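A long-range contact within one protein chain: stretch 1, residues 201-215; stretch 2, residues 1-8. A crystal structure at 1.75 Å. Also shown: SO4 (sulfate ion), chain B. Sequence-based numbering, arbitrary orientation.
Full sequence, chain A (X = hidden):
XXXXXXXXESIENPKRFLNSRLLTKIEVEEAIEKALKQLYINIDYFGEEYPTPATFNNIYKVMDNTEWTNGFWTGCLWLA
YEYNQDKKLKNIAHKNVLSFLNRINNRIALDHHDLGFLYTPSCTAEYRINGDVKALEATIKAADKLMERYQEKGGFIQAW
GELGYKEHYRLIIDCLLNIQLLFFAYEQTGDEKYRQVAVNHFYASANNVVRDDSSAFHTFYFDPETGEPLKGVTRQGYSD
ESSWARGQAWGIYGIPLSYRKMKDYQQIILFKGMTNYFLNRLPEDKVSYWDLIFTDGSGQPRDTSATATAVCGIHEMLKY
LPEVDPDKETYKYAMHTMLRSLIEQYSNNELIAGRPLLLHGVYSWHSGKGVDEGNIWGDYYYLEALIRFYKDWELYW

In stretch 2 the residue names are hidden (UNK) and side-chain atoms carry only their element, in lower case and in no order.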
ATOM      1  N   HIS A 201      15.480  -8.019  -3.739  1.00 14.58           N
ATOM      2  CA  HIS A 201      14.079  -8.060  -4.154  1.00 13.70           C
ATOM      3  C   HIS A 201      13.664  -6.761  -4.816  1.00 13.22           C
ATOM      4  O   HIS A 201      12.951  -6.773  -5.818  1.00 12.73           O
ATOM      5  CB  HIS A 201      13.128  -8.365  -2.998  1.00 13.72           C
ATOM      6  CG  HIS A 201      11.698  -8.412  -3.430  1.00 13.90           C
ATOM      7  ND1 HIS A 201      11.086  -9.581  -3.826  1.00 15.36           N
ATOM      8  CD2 HIS A 201      10.783  -7.429  -3.603  1.00 14.17           C
ATOM      9  CE1 HIS A 201       9.844  -9.323  -4.193  1.00 14.73           C
ATOM     10  NE2 HIS A 201       9.636  -8.022  -4.070  1.00 15.02           N
ATOM     11  N   PHE A 202      14.106  -5.634  -4.259  1.00 12.70           N
ATOM     12  CA  PHE A 202      13.779  -4.367  -4.872  1.00 12.60           C
ATOM     13  C   PHE A 202      14.248  -4.301  -6.329  1.00 12.66           C
ATOM     14  O   PHE A 202      13.471  -3.968  -7.215  1.00 12.31           O
ATOM     15  CB  PHE A 202      14.316  -3.140  -4.108  1.00 12.61           C
ATOM     16  CG  PHE A 202      13.958  -1.864  -4.800  1.00 12.31           C
ATOM     17  CD1 PHE A 202      12.713  -1.274  -4.587  1.00 12.96           C
ATOM     18  CD2 PHE A 202      14.804  -1.323  -5.768  1.00 12.88           C
ATOM     19  CE1 PHE A 202      12.338  -0.126  -5.285  1.00 12.85           C
ATOM     20  CE2 PHE A 202      14.444  -0.185  -6.468  1.00 13.47           C
ATOM     21  CZ  PHE A 202      13.200   0.420  -6.231  1.00 13.11           C
ATOM     22  N   TYR A 203      15.518  -4.618  -6.569  1.00 13.15           N
ATOM     23  CA  TYR A 203      16.060  -4.522  -7.929  1.00 13.62           C
ATOM     24  C   TYR A 203      15.456  -5.537  -8.888  1.00 13.52           C
ATOM     25  O   TYR A 203      15.240  -5.223 -10.046  1.00 13.63           O
ATOM     26  CB  TYR A 203      17.590  -4.585  -7.931  1.00 14.01           C
ATOM     27  CG  TYR A 203      18.220  -3.315  -7.402  1.00 13.95           C
ATOM     28  CD1 TYR A 203      18.961  -3.320  -6.223  1.00 14.82           C
ATOM     29  CD2 TYR A 203      18.049  -2.098  -8.071  1.00 14.80           C
ATOM     30  CE1 TYR A 203      19.538  -2.151  -5.731  1.00 14.80           C
ATOM     31  CE2 TYR A 203      18.620  -0.918  -7.586  1.00 14.74           C
ATOM     32  CZ  TYR A 203      19.363  -0.957  -6.416  1.00 15.03           C
ATOM     33  OH  TYR A 203      19.936   0.200  -5.922  1.00 15.90           O
ATOM     34  N   ALA A 204      15.171  -6.740  -8.396  1.00 13.67           N
ATOM     35  CA  ALA A 204      14.470  -7.746  -9.204  1.00 14.02           C
ATOM     36  C   ALA A 204      13.110  -7.206  -9.650  1.00 14.29           C
ATOM     37  O   ALA A 204      12.690  -7.399 -10.800  1.00 14.82           O
ATOM     38  CB  ALA A 204      14.317  -9.044  -8.425  1.00 14.04           C
ATOM     39  N   SER A 205      12.438  -6.498  -8.747  1.00 14.07           N
ATOM     40  CA  SER A 205      11.166  -5.872  -9.069  1.00 13.93           C
ATOM     41  C   SER A 205      11.354  -4.725 -10.068  1.00 14.07           C
ATOM     42  O   SER A 205      10.725  -4.704 -11.134  1.00 14.40           O
ATOM     43  CB  SER A 205      10.490  -5.369  -7.794  1.00 13.51           C
ATOM     44  OG  SER A 205      10.218  -6.435  -6.901  1.00 14.16           O
ATOM     45  N   ALA A 206      12.233  -3.784  -9.722  1.00 14.05           N
ATOM     46  CA  ALA A 206      12.446  -2.574 -10.518  1.00 14.58           C
ATOM     47  C   ALA A 206      12.805  -2.884 -11.968  1.00 14.89           C
ATOM     48  O   ALA A 206      12.357  -2.204 -12.889  1.00 15.24           O
ATOM     49  CB  ALA A 206      13.537  -1.706  -9.884  1.00 14.73           C
ATOM     50  N   ASN A 207      13.623  -3.913 -12.161  1.00 15.62           N
ATOM     51  CA  ASN A 207      14.130  -4.210 -13.491  1.00 16.06           C
ATOM     52  C   ASN A 207      13.191  -5.042 -14.353  1.00 16.47           C
ATOM     53  O   ASN A 207      13.406  -5.170 -15.567  1.00 16.63           O
ATOM     54  CB  ASN A 207      15.514  -4.846 -13.395  1.00 16.32           C
ATOM     55  CG  ASN A 207      16.609  -3.803 -13.303  1.00 16.90           C
ATOM     56  OD1 ASN A 207      16.603  -2.829 -14.056  1.00 20.45           O
ATOM     57  ND2 ASN A 207      17.540  -3.993 -12.387  1.00 17.32           N
ATOM     58  N   ASN A 208      12.131  -5.565 -13.738  1.00 16.27           N
ATOM     59  CA  ASN A 208      11.283  -6.553 -14.404  1.00 16.51           C
ATOM     60  C   ASN A 208       9.784  -6.295 -14.275  1.00 16.61           C
ATOM     61  O   ASN A 208       9.077  -6.220 -15.285  1.00 16.55           O
ATOM     62  CB  ASN A 208      11.643  -7.962 -13.926  1.00 16.47           C
ATOM     63  CG  ASN A 208      13.093  -8.325 -14.206  1.00 16.71           C
ATOM     64  OD1 ASN A 208      13.497  -8.470 -15.364  1.00 18.39           O
ATOM     65  ND2 ASN A 208      13.881  -8.471 -13.153  1.00 16.25           N
ATOM     66  N   VAL A 209       9.299  -6.139 -13.041  1.00 16.32           N
ATOM     67  CA  VAL A 209       7.860  -5.942 -12.826  1.00 16.36           C
ATOM     68  C   VAL A 209       7.417  -4.529 -13.221  1.00 16.41           C
ATOM     69  O   VAL A 209       6.235  -4.291 -13.495  1.00 16.80           O
ATOM     70  CB  VAL A 209       7.425  -6.352 -11.385  1.00 16.31           C
ATOM     71  CG1 VAL A 209       7.606  -5.200 -10.390  1.00 16.28           C
ATOM     72  CG2 VAL A 209       5.979  -6.863 -11.379  1.00 15.90           C
ATOM     73  N   VAL A 210       8.367  -3.591 -13.252  1.00 16.63           N
ATOM     74  CA  VAL A 210       8.135  -2.285 -13.849  1.00 16.82           C
ATOM     75  C   VAL A 210       8.550  -2.382 -15.317  1.00 17.51           C
ATOM     76  O   VAL A 210       9.645  -2.862 -15.627  1.00 17.61           O
ATOM     77  CB  VAL A 210       8.933  -1.164 -13.137  1.00 16.66           C
ATOM     78  CG1 VAL A 210       8.621   0.204 -13.748  1.00 16.59           C
ATOM     79  CG2 VAL A 210       8.619  -1.160 -11.639  1.00 16.61           C
ATOM     80  N   ARG A 211       7.665  -1.942 -16.205  1.00 17.96           N
ATOM     81  CA  ARG A 211       7.886  -2.044 -17.652  1.00 19.03           C
ATOM     82  C   ARG A 211       8.620  -0.823 -18.212  1.00 19.00           C
ATOM     83  O   ARG A 211       8.670   0.228 -17.573  1.00 18.68           O
ATOM     84  CB  ARG A 211       6.550  -2.231 -18.378  1.00 18.87           C
ATOM     85  CG  ARG A 211       5.730  -3.414 -17.874  1.00 20.27           C
ATOM     86  CD  ARG A 211       4.561  -3.727 -18.807  1.00 20.93           C
ATOM     87  NE  ARG A 211       5.017  -4.347 -20.050  1.00 26.00           N
ATOM     88  CZ  ARG A 211       4.219  -4.890 -20.968  1.00 28.02           C
ATOM     89  NH1 ARG A 211       4.747  -5.434 -22.061  1.00 29.46           N
ATOM     90  NH2 ARG A 211       2.902  -4.889 -20.802  1.00 29.36           N
ATOM     91  N   ASP A 212       9.166  -0.964 -19.423  1.00 19.35           N
ATOM     92  CA  ASP A 212       9.917   0.112 -20.076  1.00 19.82           C
ATOM     93  C   ASP A 212       9.128   1.407 -20.267  1.00 19.33           C
ATOM     94  O   ASP A 212       9.722   2.479 -20.363  1.00 19.49           O
ATOM     95  CB  ASP A 212      10.480  -0.356 -21.429  1.00 20.49           C
ATOM     96  CG  ASP A 212      11.604  -1.365 -21.285  1.00 23.37           C
ATOM     97  OD1 ASP A 212      11.896  -1.827 -20.160  1.00 26.57           O
ATOM     98  OD2 ASP A 212      12.210  -1.713 -22.320  1.00 28.32           O
ATOM     99  N   ASP A 213       7.797   1.309 -20.329  1.00 18.76           N
ATOM    100  CA  ASP A 213       6.939   2.481 -20.498  1.00 18.77           C
ATOM    101  C   ASP A 213       6.476   3.063 -19.162  1.00 18.35           C
ATOM    102  O   ASP A 213       5.624   3.948 -19.130  1.00 18.37           O
ATOM    103  CB  ASP A 213       5.730   2.150 -21.389  1.00 19.17           C
ATOM    104  CG  ASP A 213       4.798   1.102 -20.777  1.00 20.32           C
ATOM    105  OD1 ASP A 213       3.745   0.834 -21.397  1.00 22.31           O
ATOM    106  OD2 ASP A 213       5.105   0.532 -19.703  1.00 20.02           O
ATOM    107  N   SER A 214       7.064   2.559 -18.078  1.00 18.17           N
ATOM    108  CA  SER A 214       6.736   2.947 -16.696  1.00 18.06           C
ATOM    109  C   SER A 214       5.429   2.358 -16.151  1.00 18.37           C
ATOM    110  O   SER A 214       5.060   2.622 -15.007  1.00 17.95           O
ATOM    111  CB  SER A 214       6.785   4.471 -16.500  1.00 18.09           C
ATOM    112  OG  SER A 214       8.133   4.914 -16.401  1.00 18.52           O
ATOM    113  N   SER A 215       4.732   1.556 -16.957  1.00 18.25           N
ATOM    114  CA  SER A 215       3.580   0.816 -16.446  1.00 18.41           C
ATOM    115  C   SER A 215       4.059  -0.385 -15.623  1.00 18.70           C
ATOM    116  O   SER A 215       5.253  -0.695 -15.590  1.00 19.18           O
ATOM    117  CB  SER A 215       2.655   0.377 -17.586  1.00 18.22           C
ATOM    118  OG  SER A 215       3.242  -0.672 -18.330  1.00 17.71           O
ATOM    119  N   UNK A   1      23.538  -1.603  -8.237  1.00 26.39           N
ATOM    120  CA  UNK A   1      22.783  -2.301  -9.315  1.00 26.15           C
ATOM    121  C   UNK A   1      22.091  -1.307 -10.247  1.00 25.40           C
ATOM    122  O   UNK A   1      21.395  -0.399  -9.794  1.00 25.60           O
ATOM    123  s   UNK A   1      21.869  -5.172 -10.735  1.00 35.09           S
ATOM    124  c   UNK A   1      21.761  -3.262  -8.696  1.00 26.71           C
ATOM    125  c   UNK A   1      22.716  -6.172  -9.507  1.00 34.19           C
ATOM    126  c   UNK A   1      20.920  -4.047  -9.694  1.00 28.95           C
ATOM    127  N   UNK A   2      22.283  -1.489 -11.551  1.00 24.23           N
ATOM    128  CA  UNK A   2      21.652  -0.636 -12.547  1.00 23.38           C
ATOM    129  C   UNK A   2      20.167  -0.955 -12.703  1.00 22.31           C
ATOM    130  O   UNK A   2      19.767  -2.118 -12.671  1.00 22.29           O
ATOM    131  c   UNK A   2      24.514  -0.740 -15.142  1.00 30.56           C
ATOM    132  n   UNK A   2      26.639  -0.742 -16.396  1.00 35.35           N
ATOM    133  c   UNK A   2      23.735  -0.162 -13.968  1.00 26.16           C
ATOM    134  c   UNK A   2      22.348  -0.783 -13.901  1.00 23.88           C
ATOM    135  c   UNK A   2      25.862  -0.068 -15.313  1.00 32.87           C
ATOM    136  N   UNK A   3      19.365   0.094 -12.851  1.00 21.04           N
ATOM    137  CA  UNK A   3      17.968  -0.037 -13.241  1.00 20.10           C
ATOM    138  C   UNK A   3      17.844   0.367 -14.707  1.00 19.81           C
ATOM    139  O   UNK A   3      18.364   1.410 -15.123  1.00 19.04           O
ATOM    140  c   UNK A   3      16.321   1.189  -9.893  1.00 20.09           C
ATOM    141  c   UNK A   3      17.103   0.323 -10.882  1.00 20.09           C
ATOM    142  c   UNK A   3      17.023   0.807 -12.341  1.00 19.85           C
ATOM    143  c   UNK A   3      15.581   0.739 -12.851  1.00 19.91           C
ATOM    144  N   UNK A   4      17.171  -0.477 -15.487  1.00 19.40           N
ATOM    145  CA  UNK A   4      16.964  -0.227 -16.912  1.00 19.42           C
ATOM    146  C   UNK A   4      16.257   1.108 -17.135  1.00 18.95           C
ATOM    147  O   UNK A   4      15.473   1.544 -16.288  1.00 18.86           O
ATOM    148  c   UNK A   4      14.681  -1.327 -17.000  1.00 20.47           C
ATOM    149  c   UNK A   4      13.850  -2.452 -17.537  1.00 22.35           C
ATOM    150  c   UNK A   4      16.118  -1.349 -17.520  1.00 19.83           C
ATOM    151  c   UNK A   4      12.464  -2.376 -16.931  1.00 21.73           C
ATOM    152  n   UNK A   4      11.610  -3.466 -17.457  1.00 23.21           N
ATOM    153  N   UNK A   5      16.528   1.768 -18.274  1.00 18.76           N
ATOM    154  CA  UNK A   5      15.792   2.987 -18.591  1.00 18.50           C
ATOM    155  C   UNK A   5      14.279   2.754 -18.679  1.00 18.71           C
ATOM    156  O   UNK A   5      13.835   1.699 -19.151  1.00 18.82           O
ATOM    157  c   UNK A   5      16.348   3.387 -19.965  1.00 18.76           C
ATOM    158  c   UNK A   5      17.547   1.452 -19.294  1.00 18.78           C
ATOM    159  c   UNK A   5      17.692   2.741 -20.034  1.00 18.76           C
ATOM    160  N   UNK A   6      13.511   3.729 -18.200  1.00 18.25           N
ATOM    161  CA  UNK A   6      12.058   3.748 -18.369  1.00 18.70           C
ATOM    162  C   UNK A   6      11.652   5.078 -18.989  1.00 18.80           C
ATOM    163  O   UNK A   6      12.317   6.098 -18.780  1.00 18.36           O
ATOM    164  c   UNK A   6      11.539   4.652 -16.022  1.00 18.96           C
ATOM    165  c   UNK A   6      11.275   3.520 -17.030  1.00 18.47           C
ATOM    166  c   UNK A   6      11.603   2.165 -16.438  1.00 18.57           C
ATOM    167  N   UNK A   7      10.569   5.072 -19.760  1.00 19.05           N
ATOM    168  CA  UNK A   7      10.065   6.305 -20.327  1.00 19.83           C
ATOM    169  C   UNK A   7       9.465   7.142 -19.213  1.00 19.80           C
ATOM    170  O   UNK A   7       8.632   6.662 -18.438  1.00 20.18           O
ATOM    171  n   UNK A   7       6.010   5.714 -24.544  1.00 26.45           N
ATOM    172  c   UNK A   7       8.451   7.333 -22.043  1.00 20.20           C
ATOM    173  c   UNK A   7       6.636   6.056 -23.242  1.00 23.86           C
ATOM    174  c   UNK A   7       9.031   6.049 -21.430  1.00 19.90           C
ATOM    175  c   UNK A   7       7.748   7.087 -23.382  1.00 21.46           C
ATOM    176  N   UNK A   8       9.923   8.383 -19.120  1.00 19.38           N
ATOM    177  CA  UNK A   8       9.358   9.332 -18.177  1.00 19.13           C
ATOM    178  C   UNK A   8       8.476  10.302 -18.952  1.00 19.47           C
ATOM    179  O   UNK A   8       8.968  11.231 -19.601  1.00 19.41           O
ATOM    180  c   UNK A   8      11.357   9.078 -16.658  1.00 18.39           C
ATOM    181  c   UNK A   8       9.848  11.049 -16.374  1.00 19.13           C
ATOM    182  c   UNK A   8      10.461  10.076 -17.376  1.00 19.06           C
TER
HETATM  183  S   SO4 B 401       8.637  -4.672 -21.150  1.00 60.81           S
HETATM  184  O1  SO4 B 401       9.776  -5.368 -21.741  1.00 60.96           O
HETATM  185  O2  SO4 B 401       8.989  -3.274 -20.938  1.00 60.73           O
HETATM  186  O3  SO4 B 401       7.480  -4.763 -22.040  1.00 60.57           O
HETATM  187  O4  SO4 B 401       8.313  -5.286 -19.866  1.00 61.14           O

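Position 1 carries two carbons, a sulfur and a last carbon in an unbranched chain, and its CB lies 3.6 Å from the centroid of the Tyr203 ring, almost on the ring normal. The sulfur makes it methionine. The base of Met1 thus covers one face of the aromatic while the end of the chain leads away.

Position 2 has four carbons in a row ending in nitrogen; its CA-to-CB bond points away from stretch 1 and the side chain touches nothing there: a lysine. What Lys2 contributes is backbone, Lys2 O accepting a hydrogen bond from Asn207 ND2 at 2.9 Å.

Position 3 has four carbons, forked at the first, with one arm two carbons long. The long arm reaches the edges of two rings and a methyl group, and the branching identifies isoleucine. Ile3 CG1 lies 3.8 Å from Tyr203 CD2, while Ile3 CD1 lies 4.1 Å from Phe202 CE2 and 4.0 Å from Ala206 CB.

Position 4 again shows four carbons in a row and a nitrogen, but its CA-to-CB bond points toward stretch 1, where the nitrogen meets backbone and carboxylate oxygens. It is lysine. Lys4 NZ donates to Val210 O at 2.8 Å and more weakly to Asn207 O at 3.1 Å. Lys4 NZ also forms a salt bridge with Asp212 OD1 at 3.2 Å, whose hydrogen bond is weak, so one charged partner joins two carbonyls. Lys4 N donates to Asn207 OD1 at 2.8 Å.

Position 5 has three carbons closing a ring onto the backbone nitrogen, and these carbons make no contact with stretch 1; the ring means proline. The nitrogen of Pro5 has no hydrogen to donate.

Position 6 has one carbon carrying two, packed beside a serine hydroxyl and a valine: it is valine. Val6 CG2 approaches Ser214 OG at 3.4 Å, and Val6 CG1 lies 4.5 Å from Val210 CG1.

Position 7 has four carbons ending in nitrogen, with the chain running past Asp213 at carbon-to-carbon distance, so lysine. Lys7 CE is 4.4 Å from Asp213 CB, but the backbone does the bonding: Lys7 N donates to Asp212 O at 2.8 Å, and Lys7 O accepts from Ser214 OG at 2.7 Å.

Position 8 has one carbon carrying two, its CA-to-CB bond pointing away from stretch 1: valine, and Val8 leaves the contact.

The contact works largely by side chains binding backbone, with one backbone-to-backbone bond and one salt bridge. Asn207 clamps stretch 2 at two successive peptides, Lys4 NZ gathers the carbonyls of Asn207 and Val210 and the carboxylate of Asp212, and the Arg211–Ser214 turn offers a carbonyl and a hydroxyl to Lys7. Apolar packing by Met1, Ile3 and Val6 fills in around these polar anchors.

Stretch 2 (1-8) MKIKPVKV
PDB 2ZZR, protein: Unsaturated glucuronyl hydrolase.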